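Phosphatidylinositol-specific phospholipase C1 (Streptomyces antibioticus, PDB 3H4X) is a bacterial member of the phosphatidylinositol-specific phospholipase C family, built on a parallel beta-alpha barrel of TIM-barrel type. Local coordinates at residues Y281-I295 / R308-A322. Sequence-based numbering, arbitrary orientation.
Sequences YLLIMTDAHNVPPVI and RVRQLAAAHASFATA. With EOH (ethanol), chain J.
The guanidinium that ends the buried Arg308 side chain is gripped by the backbone of the loop that follows strand 282-286. NH1 gives a hydrogen bond to Ala288 O at 2.9 Å, arriving in the carbonyl plane on a lone pair, and a weak one to His289 O. NH2 binds Pro293 O, which lies in the guanidinium plane although the donor sits above the plane of that carbonyl. Val291 CB rests over one face and Ile295 CD1 over the opposite one, both offset toward the rim, so apolar groups flank the plane on both sides. In Arg308, CG lies anti to the backbone N (chi1 -177°), and bends at chi2 (51°) and chi3 (49°) fold the chain past Ala288 O, to which Arg308 CD comes within 3.3 Å. A water joins Pro292 O to Gln311 OE1, with a weak bond from Arg308 NH2, bridging loop and helix.

Along the helix, Leu312 meets this loop and the strand together: CD1 packs on Ala288 CB at 3.6 Å, while CD2 lies against Met285 SD. The Met285 chain, extended beyond CG, runs alongside Ala317 CB and ends with CE near Ala315 O. On the other face of the sheet, Ile284 CG1 lies beside Phe319 CD2.

The strands themselves pair in parallel: Met285 N binds Phe319 O and Thr321 N binds Met285 O. At the entry, Leu283 O accepts from both Ser318 N (2.7 Å) and Phe319 N, while Leu283 N donates to Ser318 OG. At the exit, Ala288 N binds Thr321 O. A Schellman motif with His316 at positive phi ends the helix.

This exemplifies the beta-alpha-beta crossover: parallel strands 282-286 and 319-322 pair directly while the connecting helix 302-314 packs on one face. Strands 258-262 and 31-36 flank the pair, and helix 263-266 touches Met285 and Val291.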
loop_
_atom_site.group_PDB
_atom_site.type_symbol
_atom_site.label_atom_id
_atom_site.label_comp_id
_atom_site.label_asym_id
_atom_site.label_seq_id
_atom_site.Cartn_x
_atom_site.Cartn_y
_atom_site.Cartn_z
ATOM N N TYR A 281 -10.646 -10.106 1.288
ATOM C CA TYR A 281 -9.550 -9.495 0.547
ATOM C C TYR A 281 -9.576 -7.988 0.740
ATOM O O TYR A 281 -10.640 -7.393 0.904
ATOM C CB TYR A 281 -9.665 -9.795 -0.945
ATOM C CG TYR A 281 -9.678 -11.261 -1.317
ATOM C CD1 TYR A 281 -8.991 -12.206 -0.564
ATOM C CD2 TYR A 281 -10.348 -11.690 -2.452
ATOM C CE1 TYR A 281 -8.996 -13.549 -0.924
ATOM C CE2 TYR A 281 -10.358 -13.017 -2.823
ATOM C CZ TYR A 281 -9.683 -13.942 -2.061
ATOM O OH TYR A 281 -9.724 -15.259 -2.457
ATOM N N LEU A 282 -8.404 -7.362 0.700
ATOM C CA LEU A 282 -8.339 -5.908 0.758
ATOM C C LEU A 282 -8.563 -5.329 -0.626
ATOM O O LEU A 282 -7.954 -5.775 -1.596
ATOM C CB LEU A 282 -7.003 -5.433 1.324
ATOM C CG LEU A 282 -6.668 -5.947 2.725
ATOM C CD1 LEU A 282 -5.361 -5.343 3.212
ATOM C CD2 LEU A 282 -7.792 -5.664 3.715
ATOM N N LEU A 283 -9.442 -4.337 -0.710
ATOM C CA LEU A 283 -9.797 -3.715 -1.978
ATOM C C LEU A 283 -9.492 -2.222 -1.915
ATOM O O LEU A 283 -10.162 -1.467 -1.209
ATOM C CB LEU A 283 -11.279 -3.951 -2.281
ATOM C CG LEU A 283 -11.813 -3.451 -3.626
ATOM C CD1 LEU A 283 -11.014 -4.021 -4.785
ATOM C CD2 LEU A 283 -13.284 -3.786 -3.776
ATOM N N ILE A 284 -8.457 -1.799 -2.633
ATOM C CA ILE A 284 -8.080 -0.389 -2.693
ATOM C C ILE A 284 -8.715 0.236 -3.927
ATOM O O ILE A 284 -8.480 -0.225 -5.048
ATOM C CB ILE A 284 -6.541 -0.194 -2.774
ATOM C CG1 ILE A 284 -5.840 -0.606 -1.477
ATOM C CG2 ILE A 284 -6.205 1.262 -3.063
ATOM C CD1 ILE A 284 -5.877 -2.077 -1.172
ATOM N N MET A 285 -9.514 1.281 -3.716
ATOM C CA MET A 285 -10.162 1.994 -4.809
ATOM C C MET A 285 -9.523 3.364 -4.985
ATOM O O MET A 285 -9.604 4.225 -4.103
ATOM C CB MET A 285 -11.660 2.137 -4.562
ATOM C CG MET A 285 -12.399 0.820 -4.457
ATOM S SD MET A 285 -14.155 1.075 -4.739
ATOM C CE MET A 285 -14.789 -0.592 -4.547
ATOM N N THR A 286 -8.884 3.554 -6.133
ATOM C CA THR A 286 -8.108 4.755 -6.401
ATOM C C THR A 286 -8.926 5.823 -7.132
ATOM O O THR A 286 -9.966 5.538 -7.729
ATOM C CB THR A 286 -6.830 4.423 -7.202
ATOM O OG1 THR A 286 -7.183 3.740 -8.408
ATOM C CG2 THR A 286 -5.897 3.529 -6.387
ATOM N N ASP A 287 -8.437 7.054 -7.086
ATOM C CA ASP A 287 -9.132 8.183 -7.699
ATOM C C ASP A 287 -10.602 8.204 -7.299
ATOM O O ASP A 287 -11.494 8.294 -8.144
ATOM C CB ASP A 287 -8.964 8.157 -9.218
ATOM C CG ASP A 287 -7.544 8.473 -9.643
ATOM O OD1 ASP A 287 -6.976 9.450 -9.118
ATOM O OD2 ASP A 287 -6.990 7.744 -10.486
ATOM N N ALA A 288 -10.838 8.131 -5.995
ATOM C CA ALA A 288 -12.190 8.103 -5.447
ATOM C C ALA A 288 -13.033 9.292 -5.901
ATOM O O ALA A 288 -14.256 9.199 -5.995
ATOM C CB ALA A 288 -12.140 8.044 -3.929
ATOM N N HIS A 289 -12.375 10.409 -6.184
ATOM C CA HIS A 289 -13.077 11.622 -6.592
ATOM C C HIS A 289 -13.700 11.521 -7.986
ATOM O O HIS A 289 -14.619 12.279 -8.316
ATOM C CB HIS A 289 -12.116 12.807 -6.543
ATOM C CG HIS A 289 -10.943 12.665 -7.460
ATOM N ND1 HIS A 289 -9.971 11.702 -7.285
ATOM C CD2 HIS A 289 -10.587 13.362 -8.565
ATOM C CE1 HIS A 289 -9.067 11.815 -8.241
ATOM N NE2 HIS A 289 -9.418 12.814 -9.031
ATOM N N ASN A 290 -13.206 10.592 -8.800
ATOM C CA ASN A 290 -13.679 10.453 -10.179
ATOM C C ASN A 290 -14.932 9.598 -10.321
ATOM O O ASN A 290 -15.464 9.445 -11.418
ATOM C CB ASN A 290 -12.578 9.902 -11.086
ATOM C CG ASN A 290 -11.567 10.955 -11.487
ATOM O OD1 ASN A 290 -10.447 10.633 -11.878
ATOM N ND2 ASN A 290 -11.958 12.219 -11.392
ATOM N N VAL A 291 -15.404 9.032 -9.219
ATOM C CA VAL A 291 -16.692 8.356 -9.234
ATOM C C VAL A 291 -17.762 9.400 -9.540
ATOM O O VAL A 291 -17.765 10.474 -8.941
ATOM C CB VAL A 291 -16.981 7.696 -7.879
ATOM C CG1 VAL A 291 -18.365 7.081 -7.863
ATOM C CG2 VAL A 291 -15.923 6.641 -7.573
ATOM N N PRO A 292 -18.669 9.106 -10.487
ATOM C CA PRO A 292 -19.677 10.112 -10.824
ATOM C C PRO A 292 -20.740 10.246 -9.738
ATOM O O PRO A 292 -21.128 9.251 -9.133
ATOM C CB PRO A 292 -20.294 9.574 -12.119
ATOM C CG PRO A 292 -20.031 8.110 -12.104
ATOM C CD PRO A 292 -18.758 7.904 -11.336
ATOM N N PRO A 293 -21.211 11.478 -9.481
ATOM C CA PRO A 293 -20.742 12.711 -10.108
ATOM C C PRO A 293 -19.408 13.149 -9.517
ATOM O O PRO A 293 -19.236 13.131 -8.298
ATOM C CB PRO A 293 -21.833 13.724 -9.746
ATOM C CG PRO A 293 -22.409 13.220 -8.481
ATOM C CD PRO A 293 -22.327 11.720 -8.548
ATOM N N VAL A 294 -18.476 13.549 -10.374
ATOM C CA VAL A 294 -17.112 13.810 -9.927
ATOM C C VAL A 294 -17.021 14.963 -8.929
ATOM O O VAL A 294 -17.767 15.944 -9.013
ATOM C CB VAL A 294 -16.157 14.062 -11.110
ATOM C CG1 VAL A 294 -16.209 12.902 -12.091
ATOM C CG2 VAL A 294 -16.496 15.369 -11.800
ATOM N N ILE A 295 -16.109 14.822 -7.973
ATOM C CA ILE A 295 -15.787 15.883 -7.030
ATOM C C ILE A 295 -14.293 16.160 -7.135
ATOM O O ILE A 295 -13.576 15.435 -7.820
ATOM C CB ILE A 295 -16.171 15.503 -5.591
ATOM C CG1 ILE A 295 -15.411 14.252 -5.141
ATOM C CG2 ILE A 295 -17.680 15.295 -5.480
ATOM C CD1 ILE A 295 -15.708 13.845 -3.716
ATOM N N ARG A 308 -18.615 10.409 -0.408
ATOM C CA ARG A 308 -17.906 9.547 -1.344
ATOM C C ARG A 308 -17.292 8.338 -0.626
ATOM O O ARG A 308 -17.375 7.208 -1.112
ATOM C CB ARG A 308 -16.849 10.354 -2.100
ATOM C CG ARG A 308 -16.084 9.588 -3.168
ATOM C CD ARG A 308 -16.986 8.848 -4.152
ATOM N NE ARG A 308 -18.065 9.660 -4.723
ATOM C CZ ARG A 308 -17.913 10.541 -5.708
ATOM N NH1 ARG A 308 -16.715 10.774 -6.231
ATOM N NH2 ARG A 308 -18.966 11.207 -6.167
ATOM N N VAL A 309 -16.693 8.568 0.537
ATOM C CA VAL A 309 -16.146 7.469 1.322
ATOM C C VAL A 309 -17.246 6.478 1.714
ATOM O O VAL A 309 -17.068 5.266 1.616
ATOM C CB VAL A 309 -15.412 7.980 2.576
ATOM C CG1 VAL A 309 -15.010 6.822 3.466
ATOM C CG2 VAL A 309 -14.190 8.786 2.168
ATOM N N ARG A 310 -18.389 7.000 2.149
ATOM C CA ARG A 310 -19.510 6.143 2.513
ATOM C C ARG A 310 -20.012 5.328 1.322
ATOM O O ARG A 310 -20.349 4.154 1.461
ATOM C CB ARG A 310 -20.647 6.978 3.097
ATOM C CG ARG A 310 -20.308 7.632 4.418
ATOM C CD ARG A 310 -20.272 6.612 5.536
ATOM N NE ARG A 310 -20.202 7.249 6.847
ATOM C CZ ARG A 310 -20.458 6.629 7.994
ATOM N NH1 ARG A 310 -20.806 5.349 7.994
ATOM N NH2 ARG A 310 -20.369 7.289 9.141
ATOM N N GLN A 311 -20.067 5.958 0.154
ATOM C CA GLN A 311 -20.498 5.256 -1.048
ATOM C C GLN A 311 -19.554 4.096 -1.351
ATOM O O GLN A 311 -19.986 2.982 -1.643
ATOM C CB GLN A 311 -20.557 6.199 -2.252
ATOM C CG GLN A 311 -20.999 5.495 -3.532
ATOM C CD GLN A 311 -20.894 6.363 -4.765
ATOM O OE1 GLN A 311 -20.281 7.427 -4.745
ATOM N NE2 GLN A 311 -21.507 5.913 -5.853
ATOM N N LEU A 312 -18.254 4.357 -1.276
ATOM C CA LEU A 312 -17.281 3.315 -1.573
ATOM C C LEU A 312 -17.267 2.215 -0.516
ATOM O O LEU A 312 -17.066 1.047 -0.840
ATOM C CB LEU A 312 -15.892 3.915 -1.792
ATOM C CG LEU A 312 -15.862 4.887 -2.976
ATOM C CD1 LEU A 312 -14.450 5.361 -3.280
ATOM C CD2 LEU A 312 -16.506 4.266 -4.211
ATOM N N ALA A 313 -17.501 2.585 0.741
ATOM C CA ALA A 313 -17.633 1.593 1.802
ATOM C C ALA A 313 -18.787 0.634 1.505
ATOM O O ALA A 313 -18.651 -0.578 1.639
ATOM C CB ALA A 313 -17.835 2.271 3.148
ATOM N N ALA A 314 -19.927 1.184 1.099
ATOM C CA ALA A 314 -21.091 0.360 0.780
ATOM C C ALA A 314 -20.801 -0.543 -0.418
ATOM O O ALA A 314 -21.353 -1.637 -0.533
ATOM C CB ALA A 314 -22.307 1.233 0.522
ATOM N N ALA A 315 -19.918 -0.078 -1.300
ATOM C CA ALA A 315 -19.485 -0.862 -2.454
ATOM C C ALA A 315 -18.276 -1.754 -2.141
ATOM O O ALA A 315 -17.618 -2.256 -3.050
ATOM C CB ALA A 315 -19.184 0.055 -3.629
ATOM N N HIS A 316 -17.994 -1.941 -0.853
ATOM C CA HIS A 316 -17.029 -2.942 -0.383
ATOM C C HIS A 316 -15.555 -2.575 -0.513
ATOM O O HIS A 316 -14.691 -3.441 -0.422
ATOM C CB HIS A 316 -17.301 -4.300 -1.031
ATOM C CG HIS A 316 -18.718 -4.756 -0.881
ATOM N ND1 HIS A 316 -19.212 -5.287 0.293
ATOM C CD2 HIS A 316 -19.752 -4.746 -1.754
ATOM C CE1 HIS A 316 -20.490 -5.587 0.133
ATOM N NE2 HIS A 316 -20.842 -5.267 -1.100
ATOM N N ALA A 317 -15.256 -1.297 -0.695
ATOM C CA ALA A 317 -13.866 -0.861 -0.651
ATOM C C ALA A 317 -13.285 -1.088 0.742
ATOM O O ALA A 317 -13.991 -0.954 1.747
ATOM C CB ALA A 317 -13.758 0.608 -1.021
ATOM N N SER A 318 -12.002 -1.433 0.801
ATOM C CA SER A 318 -11.249 -1.364 2.052
ATOM C C SER A 318 -10.636 0.020 2.217
ATOM O O SER A 318 -10.539 0.535 3.332
ATOM C CB SER A 318 -10.122 -2.392 2.074
ATOM O OG SER A 318 -10.625 -3.707 2.002
ATOM N N PHE A 319 -10.203 0.611 1.107
ATOM C CA PHE A 319 -9.603 1.939 1.122
ATOM C C PHE A 319 -10.147 2.751 -0.039
ATOM O O PHE A 319 -10.349 2.220 -1.130
ATOM C CB PHE A 319 -8.080 1.869 0.971
ATOM C CG PHE A 319 -7.386 1.096 2.052
ATOM C CD1 PHE A 319 -6.889 1.737 3.174
ATOM C CD2 PHE A 319 -7.205 -0.274 1.934
ATOM C CE1 PHE A 319 -6.234 1.022 4.159
ATOM C CE2 PHE A 319 -6.549 -0.992 2.920
ATOM C CZ PHE A 319 -6.067 -0.343 4.032
ATOM N N ALA A 320 -10.380 4.036 0.207
ATOM C CA ALA A 320 -10.680 4.996 -0.843
ATOM C C ALA A 320 -9.527 5.993 -0.864
ATOM O O ALA A 320 -9.209 6.587 0.168
ATOM C CB ALA A 320 -11.985 5.712 -0.544
ATOM N N THR A 321 -8.890 6.178 -2.016
ATOM C CA THR A 321 -7.761 7.101 -2.084
ATOM C C THR A 321 -7.981 8.236 -3.071
ATOM O O THR A 321 -8.659 8.079 -4.092
ATOM C CB THR A 321 -6.417 6.383 -2.374
ATOM O OG1 THR A 321 -6.293 6.105 -3.775
ATOM C CG2 THR A 321 -6.321 5.083 -1.593
ATOM N N ALA A 322 -7.414 9.386 -2.720
ATOM C CA ALA A 322 -7.431 10.577 -3.553
ATOM C C ALA A 322 -6.304 11.480 -3.045
ATOM O O ALA A 322 -5.334 10.990 -2.463
ATOM C CB ALA A 322 -8.786 11.279 -3.483
HETATM C C1 EOH J . -11.483 7.153 -12.883
HETATM C C2 EOH J . -11.771 6.480 -14.219
HETATM O O EOH J . -10.208 7.756 -12.849
HETATM O O HOH W 1 -5.821 7.746 -5.921
HETATM O O HOH W 2 -21.469 9.270 -6.314
#